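Local coordinates for N-acetylgalactosaminyltransferase 7 (PDB 6IWR), which is a glycosyltransferase-family protein that joins a GT-A domain to a ricin-type beta-trefoil lectin domain, at residues V154-G159 / E215-L220; I171-R176 / C244-N249; A252-P257 / P374-G379; R478-A483 / N553-T558; F576-D581 / T585-E590. One frame throughout, in Å; residues are numbered along the deposited sequence.

Contact 1 of 5, residues V154-G159 / E215-L220; sequences VFHNEG and ERREGL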
# COMPACT_ATOMS: atom_id res chain seq x y z
N VAL A 154 -15.70 9.08 -23.46
CA VAL A 154 -14.33 9.53 -23.56
C VAL A 154 -13.43 8.38 -23.16
O VAL A 154 -13.66 7.73 -22.13
CB VAL A 154 -14.11 10.77 -22.67
CG1 VAL A 154 -12.63 11.14 -22.63
CG2 VAL A 154 -14.99 11.92 -23.15
N PHE A 155 -12.43 8.07 -23.97
CA PHE A 155 -11.54 6.99 -23.60
C PHE A 155 -10.09 7.40 -23.84
O PHE A 155 -9.79 8.29 -24.64
CB PHE A 155 -11.88 5.69 -24.35
CG PHE A 155 -11.53 5.71 -25.80
CD1 PHE A 155 -10.28 5.29 -26.23
CD2 PHE A 155 -12.46 6.11 -26.74
CE1 PHE A 155 -9.95 5.28 -27.57
CE2 PHE A 155 -12.14 6.11 -28.10
CZ PHE A 155 -10.87 5.71 -28.51
N HIS A 156 -9.20 6.74 -23.09
CA HIS A 156 -7.76 6.87 -23.28
C HIS A 156 -7.16 5.50 -23.04
O HIS A 156 -7.19 4.99 -21.91
CB HIS A 156 -7.17 7.92 -22.33
CG HIS A 156 -5.67 7.98 -22.33
ND1 HIS A 156 -4.95 8.70 -23.26
CD2 HIS A 156 -4.75 7.39 -21.52
CE1 HIS A 156 -3.65 8.55 -23.03
NE2 HIS A 156 -3.51 7.76 -21.98
N ASN A 157 -6.63 4.88 -24.09
CA ASN A 157 -5.87 3.64 -23.98
C ASN A 157 -6.68 2.49 -23.40
O ASN A 157 -6.11 1.51 -22.91
CB ASN A 157 -4.59 3.84 -23.17
CG ASN A 157 -3.48 4.46 -24.00
OD1 ASN A 157 -3.62 4.64 -25.22
ND2 ASN A 157 -2.37 4.79 -23.35
N GLU A 158 -8.01 2.58 -23.48
CA GLU A 158 -8.88 1.54 -22.95
C GLU A 158 -8.63 0.20 -23.63
O GLU A 158 -8.27 0.13 -24.81
CB GLU A 158 -10.33 1.96 -23.11
CG GLU A 158 -11.33 1.08 -22.39
CD GLU A 158 -11.31 1.28 -20.88
OE1 GLU A 158 -10.84 2.35 -20.40
OE2 GLU A 158 -11.76 0.36 -20.16
N GLY A 159 -8.82 -0.87 -22.87
CA GLY A 159 -8.76 -2.20 -23.45
C GLY A 159 -9.90 -2.40 -24.45
O GLY A 159 -11.02 -1.95 -24.25
N GLU A 215 -6.14 16.07 -30.81
CA GLU A 215 -4.78 16.27 -31.32
C GLU A 215 -3.76 16.24 -30.19
O GLU A 215 -2.59 15.90 -30.41
CB GLU A 215 -4.70 17.57 -32.10
CG GLU A 215 -5.58 17.60 -33.35
CD GLU A 215 -6.00 19.01 -33.74
OE1 GLU A 215 -5.80 19.94 -32.91
OE2 GLU A 215 -6.52 19.20 -34.86
N ARG A 216 -4.17 16.61 -28.98
CA ARG A 216 -3.32 16.53 -27.80
C ARG A 216 -4.13 15.91 -26.67
O ARG A 216 -5.36 15.91 -26.69
CB ARG A 216 -2.78 17.92 -27.37
CG ARG A 216 -3.73 19.12 -27.55
CD ARG A 216 -4.18 19.76 -26.22
NE ARG A 216 -3.24 20.73 -25.66
CZ ARG A 216 -3.20 21.14 -24.39
NH1 ARG A 216 -4.05 20.67 -23.47
NH2 ARG A 216 -2.28 22.03 -24.02
N ARG A 217 -3.44 15.37 -25.68
CA ARG A 217 -4.15 14.84 -24.53
C ARG A 217 -4.78 15.99 -23.77
O ARG A 217 -4.10 16.68 -23.00
CB ARG A 217 -3.23 14.04 -23.63
CG ARG A 217 -3.92 13.60 -22.37
CD ARG A 217 -4.03 12.11 -22.34
NE ARG A 217 -5.02 11.65 -21.36
CZ ARG A 217 -4.74 10.85 -20.33
NH1 ARG A 217 -3.50 10.41 -20.14
NH2 ARG A 217 -5.71 10.49 -19.50
N GLU A 218 -6.09 16.20 -23.96
CA GLU A 218 -6.82 17.27 -23.30
C GLU A 218 -7.20 16.95 -21.86
O GLU A 218 -7.65 17.84 -21.13
CB GLU A 218 -8.10 17.59 -24.09
CG GLU A 218 -7.87 18.08 -25.52
CD GLU A 218 -7.24 19.45 -25.58
OE1 GLU A 218 -7.27 20.18 -24.57
OE2 GLU A 218 -6.70 19.81 -26.64
N GLY A 219 -7.05 15.70 -21.44
CA GLY A 219 -7.49 15.30 -20.12
C GLY A 219 -8.99 15.06 -20.07
O GLY A 219 -9.75 15.41 -20.97
N LEU A 220 -9.41 14.45 -18.96
CA LEU A 220 -10.76 13.91 -18.86
C LEU A 220 -11.83 14.99 -18.92
O LEU A 220 -12.84 14.84 -19.61
CB LEU A 220 -10.87 13.13 -17.56
CG LEU A 220 -12.24 12.50 -17.40
CD1 LEU A 220 -12.38 11.36 -18.40
CD2 LEU A 220 -12.40 12.02 -15.98
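Where strand 149-155 runs out, Val154 lies beside Leu220, near the start of helix 219-230, with 7.3 Å between the CA atoms of Val154 and Leu220; the touching backbones run 129° apart. This is the C-terminal end of an inner strand of the Rossmann-like GT-A sheet, and Leu220 holds its side chain about 7 Å from a bound manganese (II) ion. Val154 CG1 packs on Leu220 CD1 at 4.2 Å, a branched aliphatic pair that joins the end of the strand to the helix. The larger part of the contact is a stack. The guanidinium of Arg217 lies flat over the His156 imidazole, centres 3.5 Å apart and planes only 12° from parallel, while the two side chains meet at about a right angle. His156 swings CG anti to its backbone N (chi1 172°), and the arginine chain bends at chi2 to lay its flat end on the ring. The opposite face of the imidazole is met by Asn157 CG. Asp187 organises both partners: its backbone O bonds His156 ND1, and its carboxylate makes a long, weak ion pair with Arg217 NE. At Gly219 a CB would be jammed against the carbonyl O of Glu218, which suits glycine to the place. Within the stack His156 CG sits over the centre of the guanidinium, 3.6 Å from Arg217 CZ.

Contact 2 of 5, residues I171-R176 / C244-N249; sequences IKRTPR and CEVAVN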
# COMPACT_ATOMS: atom_id res chain seq x y z
N ILE A 171 -25.90 -0.27 -27.23
CA ILE A 171 -26.68 -0.71 -28.38
C ILE A 171 -27.70 -1.77 -27.96
O ILE A 171 -28.86 -1.73 -28.37
CB ILE A 171 -25.72 -1.22 -29.47
CG1 ILE A 171 -24.75 -0.10 -29.88
CG2 ILE A 171 -26.48 -1.76 -30.66
CD1 ILE A 171 -25.00 0.44 -31.27
N LYS A 172 -27.31 -2.70 -27.08
CA LYS A 172 -28.21 -3.81 -26.79
C LYS A 172 -29.45 -3.38 -26.01
O LYS A 172 -30.55 -3.87 -26.27
CB LYS A 172 -27.49 -4.92 -26.04
CG LYS A 172 -28.25 -6.22 -26.08
CD LYS A 172 -27.42 -7.39 -25.58
CE LYS A 172 -28.19 -8.69 -25.63
NZ LYS A 172 -27.49 -9.75 -24.86
N ARG A 173 -29.30 -2.49 -25.04
CA ARG A 173 -30.39 -2.27 -24.10
C ARG A 173 -31.06 -0.91 -24.26
O ARG A 173 -31.84 -0.49 -23.40
CB ARG A 173 -29.89 -2.46 -22.67
CG ARG A 173 -29.11 -3.73 -22.53
CD ARG A 173 -28.80 -4.03 -21.11
NE ARG A 173 -28.33 -5.40 -20.99
CZ ARG A 173 -27.05 -5.77 -20.93
NH1 ARG A 173 -26.75 -7.06 -20.84
NH2 ARG A 173 -26.09 -4.87 -20.94
N THR A 174 -30.79 -0.24 -25.37
CA THR A 174 -31.35 1.07 -25.54
C THR A 174 -32.28 1.07 -26.73
O THR A 174 -31.86 0.68 -27.83
CB THR A 174 -30.24 2.11 -25.72
OG1 THR A 174 -29.39 2.06 -24.58
CG2 THR A 174 -30.80 3.48 -25.77
N PRO A 175 -33.52 1.49 -26.55
CA PRO A 175 -34.45 1.61 -27.69
C PRO A 175 -33.81 2.38 -28.84
O PRO A 175 -33.34 3.50 -28.67
CB PRO A 175 -35.64 2.37 -27.10
CG PRO A 175 -35.46 2.30 -25.62
CD PRO A 175 -34.01 2.18 -25.35
N ARG A 176 -33.82 1.76 -30.02
CA ARG A 176 -33.15 2.35 -31.18
C ARG A 176 -33.57 3.79 -31.41
O ARG A 176 -32.72 4.65 -31.71
CB ARG A 176 -33.44 1.50 -32.42
CG ARG A 176 -33.21 0.01 -32.19
CD ARG A 176 -33.35 -0.79 -33.48
NE ARG A 176 -34.75 -0.98 -33.84
CZ ARG A 176 -35.41 -2.12 -33.64
NH1 ARG A 176 -34.77 -3.14 -33.08
NH2 ARG A 176 -36.69 -2.24 -33.99
N CYS A 244 -18.13 0.57 -18.83
CA CYS A 244 -19.46 0.50 -18.24
C CYS A 244 -20.31 -0.56 -18.93
O CYS A 244 -20.10 -0.91 -20.10
CB CYS A 244 -20.18 1.86 -18.34
SG CYS A 244 -19.33 3.12 -17.43
N GLU A 245 -21.31 -1.06 -18.18
CA GLU A 245 -22.33 -1.96 -18.71
C GLU A 245 -23.68 -1.48 -18.19
O GLU A 245 -23.99 -1.57 -17.00
CB GLU A 245 -22.09 -3.42 -18.33
CG GLU A 245 -20.93 -4.05 -19.07
CD GLU A 245 -20.66 -5.49 -18.65
OE1 GLU A 245 -21.53 -6.36 -18.89
OE2 GLU A 245 -19.58 -5.76 -18.08
N VAL A 246 -24.48 -0.98 -19.09
CA VAL A 246 -25.75 -0.37 -18.74
C VAL A 246 -26.78 -1.44 -18.43
O VAL A 246 -26.86 -2.47 -19.12
CB VAL A 246 -26.16 0.51 -19.94
CG1 VAL A 246 -27.14 -0.24 -20.82
CG2 VAL A 246 -26.64 1.86 -19.49
N ALA A 247 -27.59 -1.23 -17.38
CA ALA A 247 -28.63 -2.18 -16.97
C ALA A 247 -29.82 -2.18 -17.94
O ALA A 247 -29.89 -1.36 -18.86
CB ALA A 247 -29.13 -1.85 -15.58
N VAL A 248 -30.80 -3.08 -17.72
CA VAL A 248 -31.93 -3.13 -18.66
C VAL A 248 -32.95 -2.08 -18.27
O VAL A 248 -33.20 -1.82 -17.09
CB VAL A 248 -32.57 -4.54 -18.78
CG1 VAL A 248 -31.59 -5.66 -18.51
CG2 VAL A 248 -33.87 -4.67 -17.98
N ASN A 249 -33.54 -1.46 -19.30
CA ASN A 249 -34.41 -0.30 -19.15
C ASN A 249 -33.75 0.78 -18.31
O ASN A 249 -34.32 1.26 -17.32
CB ASN A 249 -35.77 -0.69 -18.58
CG ASN A 249 -36.74 0.45 -18.63
OD1 ASN A 249 -36.59 1.35 -19.46
ND2 ASN A 249 -37.74 0.44 -17.76
O HOH W 1 -33.70 -2.66 -21.66
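The carbonyl O of Arg173 is joined through a water to the backbone N of Asn249, which donates to that water at 2.7 Å; the water's own bond to Arg173 O is weak. The link ties the last turn of helix 160-173 to the loop after strand 244-246. Arg173 carries nearly all the direct contact. Its CG stands beside the backbone N (chi1 -49°) and the chain then runs extended to NE, a long reach that lets one residue touch Val246, Ala247 and Val248. Arg173 CB rests on Val246 CG1 at 4.0 Å. Arg173 CD lies by two carbonyls, 3.2 Å from Val246 O and a little farther from Ala247 O. Val248 CG1 is 4.1 Å from Arg173 NE. At the far end Arg173 NH2 makes a bent, weak hydrogen bond to Val246 O, 3.1 Å with an angle of 125° at the hydrogen. The stronger partner is Glu81, which forms a salt bridge with Arg173 NH1, so the charged end is anchored mainly beyond these two segments. Arginine fits here because its aliphatic stem packs against valines while its head serves a carbonyl and a carboxylate. Glu245 is also near, but its carboxylate pairs with Arg127. Such a helix, linking strands 149-155 and 179-186 in a beta-alpha-beta crossover and packing on a strand of the same sheet, is characteristic of the GT-A fold.

Contact 3 of 5, residues A252-P257 / P374-G379; sequences APLVAP and PCSRVG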
# COMPACT_ATOMS: atom_id res chain seq x y z
N ALA A 252 -35.30 5.03 -20.11
CA ALA A 252 -36.52 5.80 -19.82
C ALA A 252 -36.47 6.44 -18.44
O ALA A 252 -36.68 7.66 -18.33
CB ALA A 252 -37.74 4.89 -20.00
N PRO A 253 -36.23 5.71 -17.36
CA PRO A 253 -36.04 6.35 -16.05
C PRO A 253 -35.05 7.52 -16.08
O PRO A 253 -35.30 8.55 -15.44
CB PRO A 253 -35.52 5.21 -15.16
CG PRO A 253 -35.53 3.95 -16.03
CD PRO A 253 -35.68 4.34 -17.44
N LEU A 254 -33.94 7.39 -16.82
CA LEU A 254 -32.91 8.42 -16.79
C LEU A 254 -33.31 9.66 -17.57
O LEU A 254 -33.02 10.79 -17.16
CB LEU A 254 -31.60 7.86 -17.34
CG LEU A 254 -30.35 8.74 -17.23
CD1 LEU A 254 -29.76 8.65 -15.86
CD2 LEU A 254 -29.35 8.31 -18.24
N VAL A 255 -33.98 9.49 -18.71
CA VAL A 255 -34.34 10.66 -19.51
C VAL A 255 -35.76 11.18 -19.27
O VAL A 255 -36.11 12.26 -19.77
CB VAL A 255 -34.12 10.33 -21.00
CG1 VAL A 255 -34.41 11.54 -21.85
CG2 VAL A 255 -32.69 9.88 -21.20
N ALA A 256 -36.58 10.47 -18.53
CA ALA A 256 -37.91 11.00 -18.25
C ALA A 256 -37.83 12.32 -17.50
O ALA A 256 -38.45 13.31 -17.93
CB ALA A 256 -38.75 9.96 -17.50
N PRO A 257 -37.10 12.43 -16.39
CA PRO A 257 -37.12 13.71 -15.66
C PRO A 257 -36.65 14.89 -16.51
O PRO A 257 -37.26 15.96 -16.45
CB PRO A 257 -36.23 13.46 -14.44
CG PRO A 257 -35.74 12.05 -14.56
CD PRO A 257 -36.38 11.36 -15.70
N PRO A 374 -33.12 5.80 -9.22
CA PRO A 374 -32.99 4.39 -8.81
C PRO A 374 -33.29 3.39 -9.88
O PRO A 374 -32.84 2.25 -9.81
CB PRO A 374 -34.01 4.28 -7.66
CG PRO A 374 -34.01 5.61 -7.08
CD PRO A 374 -33.97 6.54 -8.28
N CYS A 375 -34.11 3.75 -10.85
CA CYS A 375 -34.48 2.76 -11.84
C CYS A 375 -33.53 2.76 -13.02
O CYS A 375 -33.70 1.93 -13.92
CB CYS A 375 -35.94 2.97 -12.29
SG CYS A 375 -37.16 2.47 -11.02
N SER A 376 -32.56 3.66 -13.05
CA SER A 376 -31.53 3.67 -14.08
C SER A 376 -30.22 3.27 -13.42
O SER A 376 -29.75 3.95 -12.50
CB SER A 376 -31.45 5.04 -14.76
OG SER A 376 -30.58 5.04 -15.89
N ARG A 377 -29.64 2.16 -13.86
CA ARG A 377 -28.45 1.59 -13.23
C ARG A 377 -27.40 1.35 -14.29
O ARG A 377 -27.72 0.96 -15.42
CB ARG A 377 -28.76 0.29 -12.50
CG ARG A 377 -29.81 0.47 -11.44
CD ARG A 377 -29.90 -0.76 -10.55
NE ARG A 377 -28.93 -0.75 -9.45
CZ ARG A 377 -29.26 -0.61 -8.17
NH1 ARG A 377 -30.54 -0.46 -7.82
NH2 ARG A 377 -28.32 -0.65 -7.24
N VAL A 378 -26.15 1.61 -13.93
CA VAL A 378 -25.03 1.40 -14.83
C VAL A 378 -23.89 0.82 -14.02
O VAL A 378 -23.61 1.29 -12.91
CB VAL A 378 -24.58 2.69 -15.53
CG1 VAL A 378 -23.47 2.35 -16.52
CG2 VAL A 378 -25.78 3.35 -16.21
N GLY A 379 -23.26 -0.21 -14.57
CA GLY A 379 -22.10 -0.80 -13.95
C GLY A 379 -20.83 -0.15 -14.47
O GLY A 379 -20.69 0.14 -15.66
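Pro253 presses its ring against Cys375, at a corner of the chain, and Ser376, already in the strand, with 3.7 Å between Pro253 CB and Cys375 CB and 3.4 Å between Pro253 CG and Cys375 O. A proline is at home in this early turn of the helix, where its missing N-H costs no helical bond, and its ring gives a compact, rigid apolar surface. Cys375 turns SG beside its backbone N (chi1 -73°), which lets the sulfur bond to Cys137 while CB stays on the proline. Ser376 takes the other choice: OG is anti to N (chi1 -172°) and comes up to the base of Leu254, 3.3 Å from Leu254 CB. That approach is packing only; the hydroxyl is bonded to Trp250 O, just before helix 251-260. Serine's small side chain suits so close an approach of helix and strand. Leu254, with CG likewise anti to its N, runs its side chain past the serine, and its CD1 is 3.7 Å from Ser376 OG. Buried throughout, the contact seats helix 251-260 on strand 376-382, with Leu254 continuing onto Pro268 of strand 264-274 and Ile238 of strand 236-240.

Contact 4 of 5, residues R478-A483 / N553-T558; sequences RGFETA and NLHRFT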
# COMPACT_ATOMS: atom_id res chain seq x y z
N ARG A 478 9.34 21.65 11.99
CA ARG A 478 10.78 21.56 11.83
C ARG A 478 11.46 21.72 13.18
O ARG A 478 11.02 22.49 14.03
CB ARG A 478 11.27 22.63 10.85
CG ARG A 478 12.77 22.71 10.71
CD ARG A 478 13.13 23.96 9.94
NE ARG A 478 12.79 23.79 8.53
CZ ARG A 478 13.65 23.45 7.57
NH1 ARG A 478 13.22 23.32 6.32
NH2 ARG A 478 14.92 23.23 7.86
N GLY A 479 12.55 20.98 13.37
CA GLY A 479 13.33 21.13 14.59
C GLY A 479 14.07 22.46 14.60
O GLY A 479 14.80 22.78 13.65
N PHE A 480 13.87 23.24 15.66
CA PHE A 480 14.40 24.60 15.74
C PHE A 480 15.88 24.63 15.40
O PHE A 480 16.69 23.97 16.07
CB PHE A 480 14.15 25.18 17.14
CG PHE A 480 14.62 26.61 17.31
CD1 PHE A 480 14.02 27.65 16.58
CD2 PHE A 480 15.65 26.93 18.21
CE1 PHE A 480 14.44 28.97 16.74
CE2 PHE A 480 16.09 28.27 18.37
CZ PHE A 480 15.48 29.29 17.63
N GLU A 481 16.24 25.40 14.37
CA GLU A 481 17.64 25.54 13.98
C GLU A 481 18.24 24.19 13.59
O GLU A 481 19.42 23.93 13.83
CB GLU A 481 18.46 26.21 15.09
CG GLU A 481 17.76 27.38 15.77
CD GLU A 481 18.70 28.35 16.51
OE1 GLU A 481 18.65 29.57 16.19
OE2 GLU A 481 19.46 27.89 17.40
N THR A 482 17.41 23.31 13.05
CA THR A 482 17.83 22.04 12.47
C THR A 482 17.22 21.90 11.09
O THR A 482 16.41 22.71 10.63
CB THR A 482 17.40 20.81 13.30
OG1 THR A 482 16.11 20.37 12.84
CG2 THR A 482 17.36 21.09 14.80
N ALA A 483 17.60 20.82 10.43
CA ALA A 483 17.08 20.48 9.11
C ALA A 483 16.27 19.19 9.19
O ALA A 483 16.16 18.46 8.21
CB ALA A 483 18.23 20.36 8.12
N ASN A 553 6.06 31.31 19.87
CA ASN A 553 7.22 32.01 20.42
C ASN A 553 8.08 31.10 21.31
O ASN A 553 9.31 31.09 21.19
CB ASN A 553 6.76 33.25 21.20
CG ASN A 553 7.87 34.26 21.40
OD1 ASN A 553 8.49 34.28 22.46
ND2 ASN A 553 8.13 35.09 20.39
N LEU A 554 7.44 30.32 22.19
CA LEU A 554 8.08 29.28 23.00
C LEU A 554 8.67 28.13 22.19
O LEU A 554 9.37 27.29 22.77
CB LEU A 554 7.07 28.71 24.00
CG LEU A 554 7.38 28.61 25.49
CD1 LEU A 554 6.80 27.35 26.11
CD2 LEU A 554 8.88 28.74 25.74
N HIS A 555 8.38 28.03 20.88
CA HIS A 555 8.84 26.89 20.08
C HIS A 555 8.43 25.56 20.73
O HIS A 555 9.20 24.61 20.73
CB HIS A 555 10.36 26.93 19.89
CG HIS A 555 10.87 28.19 19.26
ND1 HIS A 555 10.54 28.56 17.97
CD2 HIS A 555 11.68 29.16 19.73
CE1 HIS A 555 11.13 29.70 17.67
NE2 HIS A 555 11.83 30.09 18.72
N ARG A 556 7.24 25.48 21.32
CA ARG A 556 6.86 24.32 22.10
C ARG A 556 5.52 23.74 21.65
O ARG A 556 4.55 24.47 21.42
CB ARG A 556 6.81 24.63 23.59
CG ARG A 556 6.38 23.43 24.37
CD ARG A 556 6.08 23.77 25.77
NE ARG A 556 7.31 24.18 26.43
CZ ARG A 556 7.35 24.72 27.64
NH1 ARG A 556 6.22 24.93 28.31
NH2 ARG A 556 8.53 25.06 28.16
N PHE A 557 5.50 22.42 21.51
CA PHE A 557 4.31 21.61 21.35
C PHE A 557 4.14 20.81 22.63
O PHE A 557 5.02 20.01 22.98
CB PHE A 557 4.44 20.64 20.17
CG PHE A 557 4.17 21.26 18.84
CD1 PHE A 557 2.87 21.41 18.39
CD2 PHE A 557 5.20 21.71 18.05
CE1 PHE A 557 2.62 22.00 17.17
CE2 PHE A 557 4.95 22.29 16.82
CZ PHE A 557 3.66 22.43 16.38
N THR A 558 3.04 21.03 23.33
CA THR A 558 2.86 20.37 24.60
C THR A 558 1.61 19.49 24.55
O THR A 558 0.59 19.87 23.97
CB THR A 558 2.82 21.39 25.75
OG1 THR A 558 1.79 21.03 26.68
CG2 THR A 558 2.60 22.79 25.23
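Phe480 and His555 bring their rings together obliquely, centroids 4.2 Å apart and planes at 32°. They sit on the surface of the beta-trefoil lectin domain, each on a tight loop next to a strand. The nearest part of the phenyl is its CE1 corner, which lies over one face of the imidazole toward the rim, 3.5 Å from His555 NE2. Both CB atoms point toward the other segment; with Phe480 CG anti to its backbone N (chi1 -178°) and His555 CG beside its own (chi1 -57°), the phenyl corner comes over the imidazole face. Each ring has something behind it: Glu481 CG covers the opposite face of the phenyl, and Asn553 O lies over the far face of the imidazole. Lys588, whose backbone pairs with Phe480, touches both side chains. The backbones explain the placing. Gly479 to Thr482 form a type II beta turn with Phe480 at its second position, projecting toward the histidine, and His555 with Arg556 makes a G1 beta bulge, His555 taking the positive phi usual for its first residue. Glycine suits position 479, where a CB would collide with Thr482 OG1. Arg478 braces the turn, its NH2 donating in the carbonyl plane to a lone pair of Thr482 O at 3.2 Å. Gly479 O accepts two hydrogens from one face, from Thr482 N at 2.7 Å and from Thr482 OG1 at 2.9 Å.

Contact 5 of 5, residues F576-D581 / T585-E590; sequences FISNCD and TTQKWE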
# COMPACT_ATOMS: atom_id res chain seq x y z
N PHE A 576 9.08 11.63 19.97
CA PHE A 576 8.37 11.14 21.14
C PHE A 576 7.98 12.34 21.99
O PHE A 576 8.28 13.48 21.65
CB PHE A 576 9.22 10.13 21.91
CG PHE A 576 10.59 10.64 22.23
CD1 PHE A 576 10.80 11.42 23.37
CD2 PHE A 576 11.66 10.38 21.39
CE1 PHE A 576 12.06 11.92 23.68
CE2 PHE A 576 12.94 10.88 21.69
CZ PHE A 576 13.13 11.65 22.84
N ILE A 577 7.29 12.08 23.10
CA ILE A 577 7.00 13.10 24.12
C ILE A 577 7.70 12.70 25.41
O ILE A 577 7.65 11.54 25.84
CB ILE A 577 5.49 13.30 24.36
CG1 ILE A 577 4.82 12.00 24.80
CG2 ILE A 577 4.80 13.85 23.14
CD1 ILE A 577 3.39 12.20 25.23
N SER A 578 8.36 13.67 26.05
CA SER A 578 9.06 13.45 27.30
C SER A 578 8.77 14.63 28.22
O SER A 578 8.13 15.60 27.81
CB SER A 578 10.55 13.26 27.06
OG SER A 578 10.99 14.28 26.20
N ASN A 579 9.24 14.56 29.47
CA ASN A 579 8.94 15.59 30.47
C ASN A 579 9.56 16.92 30.07
O ASN A 579 10.74 16.98 29.72
CB ASN A 579 9.47 15.17 31.84
CG ASN A 579 8.60 14.14 32.49
OD1 ASN A 579 7.48 14.43 32.88
ND2 ASN A 579 9.09 12.92 32.60
N CYS A 580 8.79 18.00 30.12
CA CYS A 580 9.29 19.26 29.58
C CYS A 580 10.56 19.66 30.29
O CYS A 580 10.63 19.65 31.53
CB CYS A 580 8.25 20.39 29.69
SG CYS A 580 6.84 20.30 28.53
N ASP A 581 11.57 20.01 29.51
CA ASP A 581 12.85 20.51 30.00
C ASP A 581 13.30 21.66 29.10
O ASP A 581 13.49 21.47 27.89
CB ASP A 581 13.89 19.39 30.01
CG ASP A 581 15.23 19.85 30.54
OD1 ASP A 581 15.50 21.07 30.59
OD2 ASP A 581 16.01 18.96 30.92
N THR A 585 17.13 21.45 23.48
CA THR A 585 16.65 22.00 22.22
C THR A 585 15.87 20.98 21.42
O THR A 585 15.14 21.35 20.51
CB THR A 585 17.77 22.50 21.33
OG1 THR A 585 18.79 21.49 21.26
CG2 THR A 585 18.33 23.80 21.85
N THR A 586 16.06 19.71 21.72
CA THR A 586 15.26 18.67 21.12
C THR A 586 13.78 18.85 21.38
O THR A 586 12.96 18.12 20.79
CB THR A 586 15.71 17.32 21.64
OG1 THR A 586 16.09 17.44 23.01
CG2 THR A 586 16.88 16.85 20.82
N GLN A 587 13.40 19.76 22.27
CA GLN A 587 12.00 20.06 22.52
C GLN A 587 11.59 21.39 21.92
O GLN A 587 10.55 21.91 22.30
CB GLN A 587 11.72 20.03 24.02
CG GLN A 587 11.68 18.64 24.59
CD GLN A 587 11.56 18.65 26.09
OE1 GLN A 587 11.68 17.60 26.73
NE2 GLN A 587 11.34 19.82 26.66
N LYS A 588 12.37 21.94 21.00
CA LYS A 588 12.07 23.23 20.40
C LYS A 588 11.76 23.01 18.93
O LYS A 588 12.53 22.35 18.22
CB LYS A 588 13.23 24.21 20.58
CG LYS A 588 13.05 25.09 21.82
CD LYS A 588 14.32 25.49 22.55
CE LYS A 588 14.16 25.20 24.05
NZ LYS A 588 14.85 26.16 24.95
N TRP A 589 10.61 23.54 18.49
CA TRP A 589 10.06 23.27 17.17
C TRP A 589 9.54 24.55 16.57
O TRP A 589 9.08 25.44 17.29
CB TRP A 589 8.88 22.29 17.22
CG TRP A 589 9.19 21.02 17.85
CD1 TRP A 589 9.09 20.71 19.17
CD2 TRP A 589 9.64 19.83 17.19
NE1 TRP A 589 9.47 19.40 19.39
CE2 TRP A 589 9.81 18.84 18.18
CE3 TRP A 589 9.92 19.52 15.85
CZ2 TRP A 589 10.24 17.57 17.88
CZ3 TRP A 589 10.34 18.25 15.56
CH2 TRP A 589 10.50 17.29 16.57
N GLU A 590 9.58 24.64 15.24
CA GLU A 590 8.88 25.68 14.50
C GLU A 590 7.82 25.05 13.60
O GLU A 590 7.93 23.90 13.17
CB GLU A 590 9.82 26.54 13.63
CG GLU A 590 11.26 26.10 13.50
CD GLU A 590 12.09 27.10 12.69
OE1 GLU A 590 11.51 28.09 12.24
OE2 GLU A 590 13.31 26.91 12.51
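With CG beside its backbone N (chi1 -74°) and the rest of the chain extended (chi2 173°), Gln587 sends its amide straight into the bend made by Ser578 to Asp581. The group ends among backbone polar groups: Gln587 CD is 3.7 Å from Asp581 N and 3.9 Å from Asp581 O, with the carbonyl of Asn579 and the hydroxyl of Ser578 also near. Glutamine suits such a place, since an amide can both give and take hydrogen bonds. Ser578 holds OG between N and the carbonyl carbon (chi1 48°), where it hydrogen-bonds to Asp567 OD2. Gln587, Lys588 and Trp589 spell the Gln-x-Trp signature of ricin-type trefoil repeats, the tryptophan being buried and bonded through NE1 to Leu566 O. The bend is tied by the Cys580-Cys565 disulfide to strand 565-568, the partner of strand 575-578, while strand 589-592 leads away to pair with strand 476-479.

In the fold
Contacts 1, 2 and 3 belong to the GT-A domain and all reach one mixed sheet; contacts 4 and 5 lie in the lectin domain, with centres 47 to 64 Å from those of the first three. Contact 3 is buried and made of van der Waals packing, contact 2 is partly buried and turns on one arginine, and contacts 1, 4 and 5 are at the surface, where flat groups meet in contacts 1 and 4 and a glutamine amide meets backbone in contact 5. Contacts 2 and 3 share neighbouring strands: Glu245 and Ala247 pair with Gly379 and Arg377. Contacts 4 and 5 are likewise joined, through His555 with Trp589 and Arg478 with Glu590. Contact 1 stands apart, touching no other contact.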